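Local coordinates for protein acarbose Kinase Mak1 (PDB 6WB4) that phosphorylates the antidiabetic drug acarbose, probably with ATP as donor, as a microbiome-derived carbohydrate kinase of the pfkB (ribokinase-like) family, at residues V38-L43 / V117-E122; G30-D35 / T58-T63; T22-L27 / E150-V155; H72-A77 / V270-C275. All blocks are in the same frame, centred on the assembly; numbering follows the deposited sequence.

Interaction 1: V38-L43 / V117-E122; sequences VRVKSL and VNLVTE
Three backbone hydrogen bonds join Val38 and Val40 to the parallel strand beside them. Val38 gives its N-H to Asn118 O (2.8 Å) and takes the N-H of Val120 on its own O (3.1 Å), so that one residue spans two of its neighbours. Val40 N then reaches Val120 O at 3.0 Å, an almost straight bond that continues the parallel pairing. Between these bonds the CA-H of Arg39 leans on Val120 O.

The apolar contacts gather on the face that carries Val38 and Leu119. These two side chains run side by side and point the same way, with Leu119 CD2 3.7 Å from Val38 CB. Val38 CG2 also meets Val117 CG1 (3.9 Å). Farther along, the chain turns through 41-42 and comes back, so that Thr121 CG2 is met by Val40 CG2 (3.6 Å) and by Leu43 CG (3.9 Å). Thr121 OG1 stands between the backbone N and the carbonyl carbon (chi1 85°), which leaves CG2 facing Val40 and Leu43; OG1 is weakly bonded to Glu123 and Gln125.

Val38 packs on Val117, and Leu119 on Leu45, of the second subunit. The backbone bonds set the register while the aliphatic face goes to that subunit, consistent with the small lid sheet of ribokinase-like enzymes, which often serves dimerisation.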
loop_
_atom_site.group_PDB
_atom_site.type_symbol
_atom_site.label_atom_id
_atom_site.label_comp_id
_atom_site.label_asym_id
_atom_site.label_seq_id
_atom_site.Cartn_x
_atom_site.Cartn_y
_atom_site.Cartn_z
ATOM N N VAL B 38 3.436 -4.458 -3.328
ATOM C CA VAL B 38 4.579 -3.702 -3.818
ATOM C C VAL B 38 5.710 -4.623 -4.268
ATOM O O VAL B 38 6.239 -5.404 -3.479
ATOM C CB VAL B 38 5.116 -2.734 -2.744
ATOM C CG1 VAL B 38 5.990 -1.680 -3.390
ATOM C CG2 VAL B 38 3.968 -2.066 -2.008
ATOM N N ARG B 39 6.086 -4.512 -5.537
ATOM C CA ARG B 39 7.171 -5.315 -6.091
ATOM C C ARG B 39 8.522 -4.634 -5.837
ATOM O O ARG B 39 8.768 -3.527 -6.319
ATOM C CB ARG B 39 6.913 -5.533 -7.586
ATOM C CG ARG B 39 5.461 -5.941 -7.843
ATOM C CD ARG B 39 4.995 -5.822 -9.296
ATOM N NE ARG B 39 5.571 -6.817 -10.195
ATOM C CZ ARG B 39 5.346 -6.846 -11.507
ATOM N NH1 ARG B 39 4.556 -5.936 -12.061
ATOM N NH2 ARG B 39 5.900 -7.786 -12.266
ATOM N N VAL B 40 9.392 -5.290 -5.068
ATOM C CA VAL B 40 10.672 -4.687 -4.677
ATOM C C VAL B 40 11.897 -5.431 -5.198
ATOM O O VAL B 40 11.820 -6.611 -5.539
ATOM C CB VAL B 40 10.806 -4.572 -3.136
ATOM C CG1 VAL B 40 9.658 -3.762 -2.555
ATOM C CG2 VAL B 40 10.905 -5.954 -2.482
ATOM N N LYS B 41 13.026 -4.719 -5.244
ATOM C CA LYS B 41 14.284 -5.255 -5.759
ATOM C C LYS B 41 14.744 -6.478 -4.960
ATOM O O LYS B 41 15.056 -7.514 -5.542
ATOM C CB LYS B 41 15.371 -4.166 -5.762
ATOM C CG LYS B 41 16.733 -4.631 -6.300
ATOM C CD LYS B 41 17.926 -3.835 -5.727
ATOM C CE LYS B 41 17.978 -2.385 -6.230
ATOM N NZ LYS B 41 18.403 -2.285 -7.665
ATOM N N SER B 42 14.780 -6.370 -3.635
ATOM C CA SER B 42 15.237 -7.490 -2.818
ATOM C C SER B 42 14.765 -7.439 -1.369
ATOM O O SER B 42 14.442 -6.376 -0.839
ATOM C CB SER B 42 16.765 -7.555 -2.832
ATOM O OG SER B 42 17.321 -6.567 -1.982
ATOM N N LEU B 43 14.738 -8.608 -0.738
ATOM C CA LEU B 43 14.507 -8.721 0.699
ATOM C C LEU B 43 15.692 -9.466 1.304
ATOM O O LEU B 43 15.899 -10.643 1.006
ATOM C CB LEU B 43 13.199 -9.451 0.988
ATOM C CG LEU B 43 11.914 -8.642 0.808
ATOM C CD1 LEU B 43 10.691 -9.505 1.096
ATOM C CD2 LEU B 43 11.937 -7.422 1.713
ATOM N N VAL B 117 0.001 -4.000 3.487
ATOM C CA VAL B 117 0.977 -3.767 2.436
ATOM C C VAL B 117 1.820 -5.035 2.359
ATOM O O VAL B 117 2.305 -5.529 3.377
ATOM C CB VAL B 117 1.848 -2.514 2.677
ATOM C CG1 VAL B 117 3.110 -2.557 1.815
ATOM C CG2 VAL B 117 1.038 -1.235 2.422
ATOM N N ASN B 118 1.900 -5.607 1.159
ATOM C CA ASN B 118 2.662 -6.828 0.924
ATOM C C ASN B 118 3.884 -6.557 0.078
ATOM O O ASN B 118 3.773 -6.078 -1.050
ATOM C CB ASN B 118 1.815 -7.895 0.229
ATOM C CG ASN B 118 0.599 -8.292 1.026
ATOM O OD1 ASN B 118 -0.424 -8.670 0.462
ATOM N ND2 ASN B 118 0.700 -8.208 2.342
ATOM N N LEU B 119 5.052 -6.859 0.622
ATOM C CA LEU B 119 6.286 -6.722 -0.130
ATOM C C LEU B 119 6.665 -8.058 -0.748
ATOM O O LEU B 119 6.883 -9.040 -0.038
ATOM C CB LEU B 119 7.400 -6.199 0.771
ATOM C CG LEU B 119 7.030 -4.903 1.497
ATOM C CD1 LEU B 119 8.186 -4.416 2.368
ATOM C CD2 LEU B 119 6.613 -3.836 0.485
ATOM N N VAL B 120 6.700 -8.101 -2.077
ATOM C CA VAL B 120 7.037 -9.326 -2.790
ATOM C C VAL B 120 8.184 -9.086 -3.778
ATOM O O VAL B 120 8.360 -7.975 -4.285
ATOM C CB VAL B 120 5.807 -9.895 -3.539
ATOM C CG1 VAL B 120 4.646 -10.092 -2.579
ATOM C CG2 VAL B 120 5.392 -8.987 -4.689
ATOM N N THR B 121 8.983 -10.117 -4.034
ATOM C CA THR B 121 10.062 -9.994 -5.009
ATOM C C THR B 121 9.914 -11.051 -6.088
ATOM O O THR B 121 9.028 -11.899 -6.025
ATOM C CB THR B 121 11.459 -10.141 -4.383
ATOM O OG1 THR B 121 11.800 -11.527 -4.293
ATOM C CG2 THR B 121 11.520 -9.488 -3.011
ATOM N N GLU B 122 10.810 -10.999 -7.067
ATOM C CA GLU B 122 10.799 -11.915 -8.199
ATOM C C GLU B 122 10.931 -13.391 -7.809
ATOM O O GLU B 122 10.338 -14.251 -8.458
ATOM C CB GLU B 122 11.908 -11.524 -9.177
ATOM C CG GLU B 122 11.656 -10.180 -9.861
ATOM C CD GLU B 122 12.805 -9.738 -10.754
ATOM O OE1 GLU B 122 13.924 -10.277 -10.607
ATOM O OE2 GLU B 122 12.589 -8.843 -11.602
#

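Interaction 2: G30-D35 / T58-T63; sequences GGVGVD and TVVGHT. With CA (calcium ion), chain J; AC1 (4,6-dideoxy-4-{[(1S,4R,5S,6S)-4,5,6-trihydroxy-3-(hydroxymethyl)cyclohex-2-en-1-yl]amino}-alpha-D-glucopyranose), chain D.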
loop_
_atom_site.group_PDB
_atom_site.type_symbol
_atom_site.label_atom_id
_atom_site.label_comp_id
_atom_site.label_asym_id
_atom_site.label_seq_id
_atom_site.Cartn_x
_atom_site.Cartn_y
_atom_site.Cartn_z
ATOM N N GLY B 30 -15.248 -14.620 8.106
ATOM C CA GLY B 30 -14.152 -13.752 8.484
ATOM C C GLY B 30 -12.900 -13.834 7.633
ATOM O O GLY B 30 -12.738 -14.752 6.827
ATOM N N GLY B 31 -12.015 -12.853 7.818
ATOM C CA GLY B 31 -10.689 -12.882 7.226
ATOM C C GLY B 31 -10.412 -11.971 6.043
ATOM O O GLY B 31 -9.263 -11.807 5.642
ATOM N N VAL B 32 -11.451 -11.372 5.477
ATOM C CA VAL B 32 -11.257 -10.576 4.278
ATOM C C VAL B 32 -10.552 -9.261 4.588
ATOM O O VAL B 32 -10.763 -8.636 5.639
ATOM C CB VAL B 32 -12.596 -10.304 3.541
ATOM C CG1 VAL B 32 -13.405 -9.231 4.240
ATOM C CG2 VAL B 32 -12.330 -9.897 2.101
ATOM N N GLY B 33 -9.684 -8.873 3.664
ATOM C CA GLY B 33 -8.961 -7.627 3.759
ATOM C C GLY B 33 -8.533 -7.179 2.370
ATOM O O GLY B 33 -8.808 -7.844 1.375
ATOM N N VAL B 34 -7.821 -6.063 2.314
ATOM C CA VAL B 34 -7.393 -5.490 1.051
ATOM C C VAL B 34 -5.861 -5.376 1.016
ATOM O O VAL B 34 -5.237 -4.828 1.920
ATOM C CB VAL B 34 -8.056 -4.117 0.841
ATOM C CG1 VAL B 34 -7.226 -3.252 -0.050
ATOM C CG2 VAL B 34 -9.477 -4.282 0.304
ATOM N N ASP B 35 -5.258 -5.929 -0.024
ATOM C CA ASP B 35 -3.814 -5.934 -0.131
ATOM C C ASP B 35 -3.314 -4.836 -1.064
ATOM O O ASP B 35 -3.882 -4.614 -2.137
ATOM C CB ASP B 35 -3.320 -7.298 -0.613
ATOM C CG ASP B 35 -3.384 -8.357 0.465
ATOM O OD1 ASP B 35 -3.517 -7.997 1.658
ATOM O OD2 ASP B 35 -3.271 -9.554 0.124
ATOM N N THR B 58 -3.731 -2.585 -5.971
ATOM C CA THR B 58 -4.598 -2.854 -4.833
ATOM C C THR B 58 -5.591 -3.970 -5.138
ATOM O O THR B 58 -6.391 -3.844 -6.056
ATOM C CB THR B 58 -5.392 -1.602 -4.423
ATOM O OG1 THR B 58 -4.488 -0.541 -4.092
ATOM C CG2 THR B 58 -6.266 -1.905 -3.227
ATOM N N VAL B 59 -5.542 -5.057 -4.366
ATOM C CA VAL B 59 -6.502 -6.159 -4.505
ATOM C C VAL B 59 -7.028 -6.681 -3.164
ATOM O O VAL B 59 -6.493 -6.365 -2.100
ATOM C CB VAL B 59 -5.907 -7.362 -5.279
ATOM C CG1 VAL B 59 -5.298 -6.921 -6.598
ATOM C CG2 VAL B 59 -4.911 -8.116 -4.426
ATOM N N VAL B 60 -8.068 -7.507 -3.235
ATOM C CA VAL B 60 -8.583 -8.204 -2.067
ATOM C C VAL B 60 -7.581 -9.276 -1.694
ATOM O O VAL B 60 -7.042 -9.945 -2.566
ATOM C CB VAL B 60 -9.982 -8.845 -2.348
ATOM C CG1 VAL B 60 -10.587 -9.459 -1.092
ATOM C CG2 VAL B 60 -10.911 -7.834 -2.972
ATOM N N GLY B 61 -7.270 -9.401 -0.409
ATOM C CA GLY B 61 -6.286 -10.385 0.005
ATOM C C GLY B 61 -6.784 -11.801 -0.236
ATOM O O GLY B 61 -7.797 -12.003 -0.903
ATOM N N HIS B 62 -6.140 -12.789 0.369
ATOM C CA HIS B 62 -6.530 -14.165 0.093
ATOM C C HIS B 62 -7.047 -14.932 1.308
ATOM O O HIS B 62 -7.496 -16.070 1.177
ATOM C CB HIS B 62 -5.345 -14.918 -0.526
ATOM C CG HIS B 62 -4.205 -15.141 0.422
ATOM N ND1 HIS B 62 -4.279 -16.018 1.482
ATOM C CD2 HIS B 62 -2.965 -14.601 0.468
ATOM C CE1 HIS B 62 -3.137 -16.001 2.147
ATOM N NE2 HIS B 62 -2.322 -15.151 1.551
ATOM N N THR B 63 -7.038 -14.291 2.469
ATOM C CA THR B 63 -7.140 -15.007 3.728
ATOM C C THR B 63 -8.497 -15.692 3.913
ATOM O O THR B 63 -8.568 -16.895 4.257
ATOM C CB THR B 63 -6.875 -14.035 4.892
ATOM O OG1 THR B 63 -5.581 -13.449 4.719
ATOM C CG2 THR B 63 -6.944 -14.746 6.234
HETATM CA CA CA J . -8.901 -19.008 5.751
HETATM C C1 AC1 D . -2.533 -15.960 11.808
HETATM O O2 AC1 D . -0.144 -16.199 12.153
HETATM C C2 AC1 D . -1.187 -16.263 11.169
HETATM C C4A AC1 D . -0.235 -13.952 4.504
HETATM C C3 AC1 D . -0.875 -15.315 10.017
HETATM O O3 AC1 D . 0.232 -15.864 9.287
HETATM C C4 AC1 D . -2.062 -15.114 9.069
HETATM N N4A AC1 D . -1.886 -13.870 8.334
HETATM C C5 AC1 D . -3.427 -15.086 9.765
HETATM O O5 AC1 D . -3.535 -16.062 10.798
HETATM C C6 AC1 D . -4.550 -15.368 8.774
HETATM C C1B AC1 D . -0.916 -13.796 7.254
HETATM C C2B AC1 D . -1.190 -12.594 6.336
HETATM O O2B AC1 D . -2.354 -11.881 6.778
HETATM C C3B AC1 D . -1.348 -12.984 4.867
HETATM O O3B AC1 D . -1.320 -11.819 4.027
HETATM O O4 AC1 D . -0.164 -14.180 3.093
HETATM C C5B AC1 D . -0.615 -15.201 5.220
HETATM C C7B AC1 D . -0.874 -15.122 6.522
HETATM C C6B AC1 D . -0.756 -16.524 4.511
HETATM O O6B AC1 D . -1.987 -17.133 4.929
HETATM O O HOH W 1 -7.474 -18.781 7.416
HETATM O O HOH W 2 -7.729 -20.911 4.839
#
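Gly61 N binds Gly33 O at 2.8 Å, its N-H pointing straight at the oxygen but from above the carbonyl plane. Val60 CG1 packs against the same oxygen (3.4 Å). One step on lies the antiparallel pairing proper: Val59 N donates to Asp35 O (2.8 Å) in the carbonyl plane, across a hydrogen-bonded pair, while Val34 faces Val60 in a non-hydrogen-bonded one. Side chains close the two ends of this ladder, Val34 CG1 on Thr58 CG2 and Val32 CG2 on Val60 CG1. Asp35 turns its carboxylate over Gly61, a residue with no side chain to stand in the way.

Past Gly61 the chain becomes part of the sugar site. The His62 ring meets the acarviosine-type unit edge-on, NE2 sharing a hydrogen bond with O4 of AC1 (2.8 Å), and ND1 is weakly held by Asp267. Thr63 OG1 lies beside the backbone N (chi1 -58°), which leaves CG2 anti to that N and 3.5 Å from C6 of AC1, while Thr63 O binds a calcium ion at 2.6 Å.

Strand 57-60 is an edge strand of the four-stranded sheet within this chain, next to 34-39; helix 88-100 packs on Val32, Val34 and Val60, and strands 115-120 and 126-131 both touch the Asp35 side chain.

Interaction 3: T22-L27 / E150-V155; sequences TQADVL and ERSRHV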
loop_
_atom_site.group_PDB
_atom_site.type_symbol
_atom_site.label_atom_id
_atom_site.label_comp_id
_atom_site.label_asym_id
_atom_site.label_seq_id
_atom_site.Cartn_x
_atom_site.Cartn_y
_atom_site.Cartn_z
ATOM N N THR B 22 -30.381 -18.336 -1.318
ATOM C CA THR B 22 -30.236 -19.741 -1.659
ATOM C C THR B 22 -29.255 -20.457 -0.734
ATOM O O THR B 22 -28.437 -19.829 -0.059
ATOM C CB THR B 22 -29.773 -19.902 -3.107
ATOM O OG1 THR B 22 -28.664 -19.027 -3.340
ATOM C CG2 THR B 22 -30.904 -19.544 -4.065
ATOM N N GLN B 23 -29.338 -21.783 -0.737
ATOM C CA GLN B 23 -28.496 -22.636 0.090
ATOM C C GLN B 23 -27.035 -22.585 -0.348
ATOM O O GLN B 23 -26.740 -22.568 -1.542
ATOM C CB GLN B 23 -29.007 -24.081 0.051
ATOM C CG GLN B 23 -28.224 -25.050 0.919
ATOM C CD GLN B 23 -28.716 -25.066 2.360
ATOM O OE1 GLN B 23 -29.710 -24.419 2.693
ATOM N NE2 GLN B 23 -27.999 -25.780 3.227
ATOM N N ALA B 24 -26.121 -22.570 0.618
ATOM C CA ALA B 24 -24.704 -22.533 0.297
ATOM C C ALA B 24 -24.058 -23.837 0.743
ATOM O O ALA B 24 -24.403 -24.389 1.779
ATOM C CB ALA B 24 -24.027 -21.351 0.972
ATOM N N ASP B 25 -23.117 -24.328 -0.051
ATOM C CA ASP B 25 -22.342 -25.497 0.327
ATOM C C ASP B 25 -21.314 -25.115 1.380
ATOM O O ASP B 25 -21.137 -25.810 2.386
ATOM C CB ASP B 25 -21.674 -26.111 -0.896
ATOM C CG ASP B 25 -22.685 -26.677 -1.870
ATOM O OD1 ASP B 25 -23.496 -27.529 -1.442
ATOM O OD2 ASP B 25 -22.686 -26.254 -3.049
ATOM N N VAL B 26 -20.615 -24.013 1.143
ATOM C CA VAL B 26 -19.629 -23.568 2.104
ATOM C C VAL B 26 -19.780 -22.089 2.445
ATOM O O VAL B 26 -19.691 -21.213 1.575
ATOM C CB VAL B 26 -18.213 -23.816 1.593
ATOM C CG1 VAL B 26 -17.204 -23.210 2.548
ATOM C CG2 VAL B 26 -17.972 -25.303 1.425
ATOM N N LEU B 27 -20.022 -21.815 3.720
ATOM C CA LEU B 27 -19.948 -20.453 4.211
ATOM C C LEU B 27 -18.563 -20.220 4.804
ATOM O O LEU B 27 -18.088 -21.018 5.607
ATOM C CB LEU B 27 -21.042 -20.186 5.236
ATOM C CG LEU B 27 -21.012 -18.823 5.927
ATOM C CD1 LEU B 27 -21.138 -17.669 4.933
ATOM C CD2 LEU B 27 -22.133 -18.770 6.940
ATOM N N GLU B 150 -27.754 -20.920 8.948
ATOM C CA GLU B 150 -29.042 -21.533 8.649
ATOM C C GLU B 150 -29.175 -21.885 7.172
ATOM O O GLU B 150 -29.817 -22.864 6.821
ATOM C CB GLU B 150 -30.176 -20.597 9.057
ATOM C CG GLU B 150 -30.359 -20.481 10.560
ATOM C CD GLU B 150 -31.301 -19.356 10.940
ATOM O OE1 GLU B 150 -31.591 -19.203 12.146
ATOM O OE2 GLU B 150 -31.749 -18.625 10.029
ATOM N N ARG B 151 -28.524 -21.108 6.313
ATOM C CA ARG B 151 -28.635 -21.304 4.875
ATOM C C ARG B 151 -27.424 -22.037 4.298
ATOM O O ARG B 151 -27.311 -22.194 3.081
ATOM C CB ARG B 151 -28.799 -19.948 4.176
ATOM C CG ARG B 151 -30.052 -19.177 4.587
ATOM C CD ARG B 151 -30.263 -17.928 3.734
ATOM N NE ARG B 151 -31.481 -17.200 4.102
ATOM C CZ ARG B 151 -32.675 -17.389 3.542
ATOM N NH1 ARG B 151 -32.828 -18.293 2.584
ATOM N NH2 ARG B 151 -33.722 -16.677 3.948
ATOM N N SER B 152 -26.514 -22.481 5.163
ATOM C CA SER B 152 -25.283 -23.115 4.693
ATOM C C SER B 152 -25.065 -24.529 5.205
ATOM O O SER B 152 -25.415 -24.868 6.343
ATOM C CB SER B 152 -24.078 -22.262 5.069
ATOM O OG SER B 152 -24.169 -20.977 4.478
ATOM N N ARG B 153 -24.422 -25.334 4.366
ATOM C CA ARG B 153 -24.222 -26.743 4.657
ATOM C C ARG B 153 -22.949 -26.986 5.460
ATOM O O ARG B 153 -22.927 -27.800 6.377
ATOM C CB ARG B 153 -24.177 -27.553 3.360
ATOM C CG ARG B 153 -23.999 -29.030 3.605
ATOM C CD ARG B 153 -23.811 -29.827 2.332
ATOM N NE ARG B 153 -23.176 -31.107 2.640
ATOM C CZ ARG B 153 -22.624 -31.913 1.738
ATOM N NH1 ARG B 153 -22.639 -31.587 0.447
ATOM N NH2 ARG B 153 -22.067 -33.053 2.133
ATOM N N HIS B 154 -21.893 -26.267 5.109
ATOM C CA HIS B 154 -20.632 -26.360 5.816
ATOM C C HIS B 154 -20.111 -24.951 6.110
ATOM O O HIS B 154 -20.324 -24.027 5.330
ATOM C CB HIS B 154 -19.626 -27.151 4.987
ATOM C CG HIS B 154 -18.253 -27.198 5.581
ATOM N ND1 HIS B 154 -17.832 -28.220 6.403
ATOM C CD2 HIS B 154 -17.212 -26.333 5.495
ATOM C CE1 HIS B 154 -16.585 -27.996 6.778
ATOM N NE2 HIS B 154 -16.188 -26.856 6.243
ATOM N N VAL B 155 -19.428 -24.790 7.235
ATOM C CA VAL B 155 -18.964 -23.485 7.663
ATOM C C VAL B 155 -17.455 -23.515 7.913
ATOM O O VAL B 155 -16.981 -24.219 8.807
ATOM C CB VAL B 155 -19.716 -23.028 8.929
ATOM C CG1 VAL B 155 -19.194 -21.689 9.412
ATOM C CG2 VAL B 155 -21.216 -22.948 8.647
#
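Gln23 folds its side chain back along Arg151: CG is anti to the backbone N (chi1 -178°) and the chain bends at chi2 (86°), which lays the amide near Arg151 O without a hydrogen bond. Its own CA-H leans on that same oxygen. Ala24 N makes the bond to Arg151 O (2.8 Å), and Ala24 returns its carbonyl to Arg153 N (2.8 Å). Its methyl meets Ser152 OG at 3.5 Å. At Asp25 both chains turn a corner together; Asp25 O takes a weak bond from His154 N and lies 3.3 Å from His154 CB, while OD2 is held by Ala77 N. Val26 brings its CA-H against His154 O, and Leu27 N binds that oxygen at 2.8 Å, resuming the regular parallel bonding in an unchanged register. Leu27 CB then rests 3.3 Å from Ser152 OG, whose hydrogen bond goes back to Gly148 O in the preceding helix.

This is the entry of two central parallel strands, 24-29 and 152-157, into the large sheet of the ribokinase-like domain. Polar ends are satisfied beyond the pair: Arg153 by Leu278 O, and both nitrogens of the His154 ring by Ser176 and Ser178. Backbone bonds on both sides of the corner set the register, and the buried imidazole is consistent with a rotation fixed by two serines.

Interaction 4: H72-A77 / V270-C275; sequences HALGRA and VAAFLC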
loop_
_atom_site.group_PDB
_atom_site.type_symbol
_atom_site.label_atom_id
_atom_site.label_comp_id
_atom_site.label_asym_id
_atom_site.label_seq_id
_atom_site.Cartn_x
_atom_site.Cartn_y
_atom_site.Cartn_z
ATOM N N HIS B 72 -16.109 -21.715 -5.215
ATOM C CA HIS B 72 -16.959 -21.219 -6.288
ATOM C C HIS B 72 -16.442 -21.711 -7.646
ATOM O O HIS B 72 -17.218 -22.120 -8.514
ATOM C CB HIS B 72 -17.015 -19.698 -6.255
ATOM C CG HIS B 72 -18.025 -19.113 -7.189
ATOM N ND1 HIS B 72 -17.765 -18.891 -8.524
ATOM C CD2 HIS B 72 -19.295 -18.693 -6.979
ATOM C CE1 HIS B 72 -18.830 -18.360 -9.097
ATOM N NE2 HIS B 72 -19.772 -18.225 -8.180
ATOM N N ALA B 73 -15.122 -21.708 -7.795
ATOM C CA ALA B 73 -14.474 -22.117 -9.033
ATOM C C ALA B 73 -14.821 -23.559 -9.405
ATOM O O ALA B 73 -14.843 -23.920 -10.583
ATOM C CB ALA B 73 -12.947 -21.945 -8.910
ATOM N N LEU B 74 -15.092 -24.370 -8.386
ATOM C CA LEU B 74 -15.452 -25.773 -8.559
ATOM C C LEU B 74 -16.962 -25.967 -8.751
ATOM O O LEU B 74 -17.478 -27.080 -8.652
ATOM C CB LEU B 74 -14.966 -26.581 -7.355
ATOM C CG LEU B 74 -13.450 -26.777 -7.336
ATOM C CD1 LEU B 74 -12.976 -27.298 -5.999
ATOM C CD2 LEU B 74 -13.068 -27.749 -8.427
ATOM N N GLY B 75 -17.663 -24.876 -9.034
ATOM C CA GLY B 75 -19.085 -24.947 -9.299
ATOM C C GLY B 75 -19.924 -25.277 -8.081
ATOM O O GLY B 75 -21.063 -25.733 -8.200
ATOM N N ARG B 76 -19.374 -25.021 -6.900
ATOM C CA ARG B 76 -20.143 -25.116 -5.668
ATOM C C ARG B 76 -20.489 -23.720 -5.171
ATOM O O ARG B 76 -19.810 -22.757 -5.495
ATOM C CB ARG B 76 -19.374 -25.874 -4.588
ATOM C CG ARG B 76 -19.556 -27.372 -4.610
ATOM C CD ARG B 76 -18.849 -28.089 -5.760
ATOM N NE ARG B 76 -18.784 -29.517 -5.440
ATOM C CZ ARG B 76 -18.145 -30.442 -6.147
ATOM N NH1 ARG B 76 -17.475 -30.108 -7.240
ATOM N NH2 ARG B 76 -18.164 -31.707 -5.737
ATOM N N ALA B 77 -21.552 -23.613 -4.388
ATOM C CA ALA B 77 -22.001 -22.317 -3.907
ATOM C C ALA B 77 -21.292 -21.928 -2.608
ATOM O O ALA B 77 -21.551 -22.516 -1.554
ATOM C CB ALA B 77 -23.521 -22.332 -3.701
ATOM N N VAL B 270 -7.493 -26.361 0.720
ATOM C CA VAL B 270 -8.699 -26.434 1.539
ATOM C C VAL B 270 -9.964 -26.440 0.669
ATOM O O VAL B 270 -10.817 -27.315 0.827
ATOM C CB VAL B 270 -8.755 -25.259 2.561
ATOM C CG1 VAL B 270 -10.068 -25.244 3.288
ATOM C CG2 VAL B 270 -7.601 -25.364 3.583
ATOM N N ALA B 271 -10.068 -25.496 -0.268
ATOM C CA ALA B 271 -11.259 -25.381 -1.122
ATOM C C ALA B 271 -11.568 -26.680 -1.873
ATOM O O ALA B 271 -12.715 -27.136 -1.894
ATOM C CB ALA B 271 -11.105 -24.238 -2.103
ATOM N N ALA B 272 -10.542 -27.269 -2.487
ATOM C CA ALA B 272 -10.707 -28.520 -3.220
ATOM C C ALA B 272 -10.951 -29.700 -2.279
ATOM O O ALA B 272 -11.767 -30.571 -2.582
ATOM C CB ALA B 272 -9.490 -28.791 -4.100
ATOM N N PHE B 273 -10.243 -29.736 -1.150
ATOM C CA PHE B 273 -10.464 -30.775 -0.142
ATOM C C PHE B 273 -11.925 -30.757 0.291
ATOM O O PHE B 273 -12.608 -31.778 0.265
ATOM C CB PHE B 273 -9.560 -30.577 1.080
ATOM C CG PHE B 273 -9.624 -31.716 2.084
ATOM C CD1 PHE B 273 -10.740 -31.899 2.896
ATOM C CD2 PHE B 273 -8.556 -32.593 2.222
ATOM C CE1 PHE B 273 -10.796 -32.944 3.807
ATOM C CE2 PHE B 273 -8.607 -33.639 3.135
ATOM C CZ PHE B 273 -9.725 -33.812 3.930
ATOM N N LEU B 274 -12.389 -29.583 0.703
ATOM C CA LEU B 274 -13.756 -29.428 1.163
ATOM C C LEU B 274 -14.771 -29.872 0.120
ATOM O O LEU B 274 -15.717 -30.588 0.438
ATOM C CB LEU B 274 -14.024 -27.974 1.557
ATOM C CG LEU B 274 -13.238 -27.488 2.776
ATOM C CD1 LEU B 274 -13.638 -26.068 3.121
ATOM C CD2 LEU B 274 -13.431 -28.438 3.962
ATOM N N CYS B 275 -14.563 -29.465 -1.130
ATOM C CA CYS B 275 -15.522 -29.770 -2.188
ATOM C C CYS B 275 -15.619 -31.269 -2.431
ATOM O O CYS B 275 -16.721 -31.810 -2.546
ATOM C CB CYS B 275 -15.158 -29.035 -3.476
ATOM S SG CYS B 275 -15.685 -27.304 -3.447
#
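Apolar contact dominates where Leu74 meets Cys275. The methyl CD1 of Leu74 lies 3.7 Å from Cys275 SG and packs on Cys275 CB as well. It also reaches Ala272, coming to 3.8 Å from its CA. The leucine thereby spans one turn of helix 265-280, lodged between Ala272 and Cys275. With chi1 at -80°, Cys275 holds SG anti to its carbonyl carbon, and the sulfur faces both Leu74 and the aliphatic part of Arg76, whose CD comes within 4.0 Å.

Leu74 is placed by the way its own helix stops. Helix 65-73 ends in a Schellman motif with Gly75, at positive phi, as the C-prime residue: Gly75 N returns to His72 O and Arg76 N to Val71 O. The chain then heads into strand 78-84, so the contact sets a helix terminus of the ribokinase-like fold against the flank of another helix, and Val71 packs beside it on Ala271 and Cys275.

The polar part belongs to Arg76. Bent at chi2 (73°), its chain carries the guanidinium past the cysteine, with Cys275 CB over one face, offset toward the rim. At the edge, in plane, NH1 makes a weak hydrogen bond to Leu74 O (3.3 Å). NH2 lies 3.5 Å from Cys275 O and forms a salt bridge with Asp279, one turn farther along helix 265-280.

How the interactions relate
Interactions 1 and 2 share strand 34-39 and the small four-stranded sheet, and touch where Asn118 packs on Asp35. Interaction 2 is buried and passes from strand pairing into sugar and calcium binding, whereas interaction 1, partly buried, lies farther from the centre of the chain and presents aliphatic side chains to the second subunit. Interactions 3 and 4 belong to the large domain and meet at Ala77, whose O probably accepts from the backbone N atoms of Asp25 and Val26. Interaction 3, with several exposed residues at its start, rests on parallel backbone bonds; interaction 4 is a buried packing of a helix's C-terminal turn on the side of another helix, with side chains making the contact. Centres of interactions 1 and 3 lie about 37 Å apart.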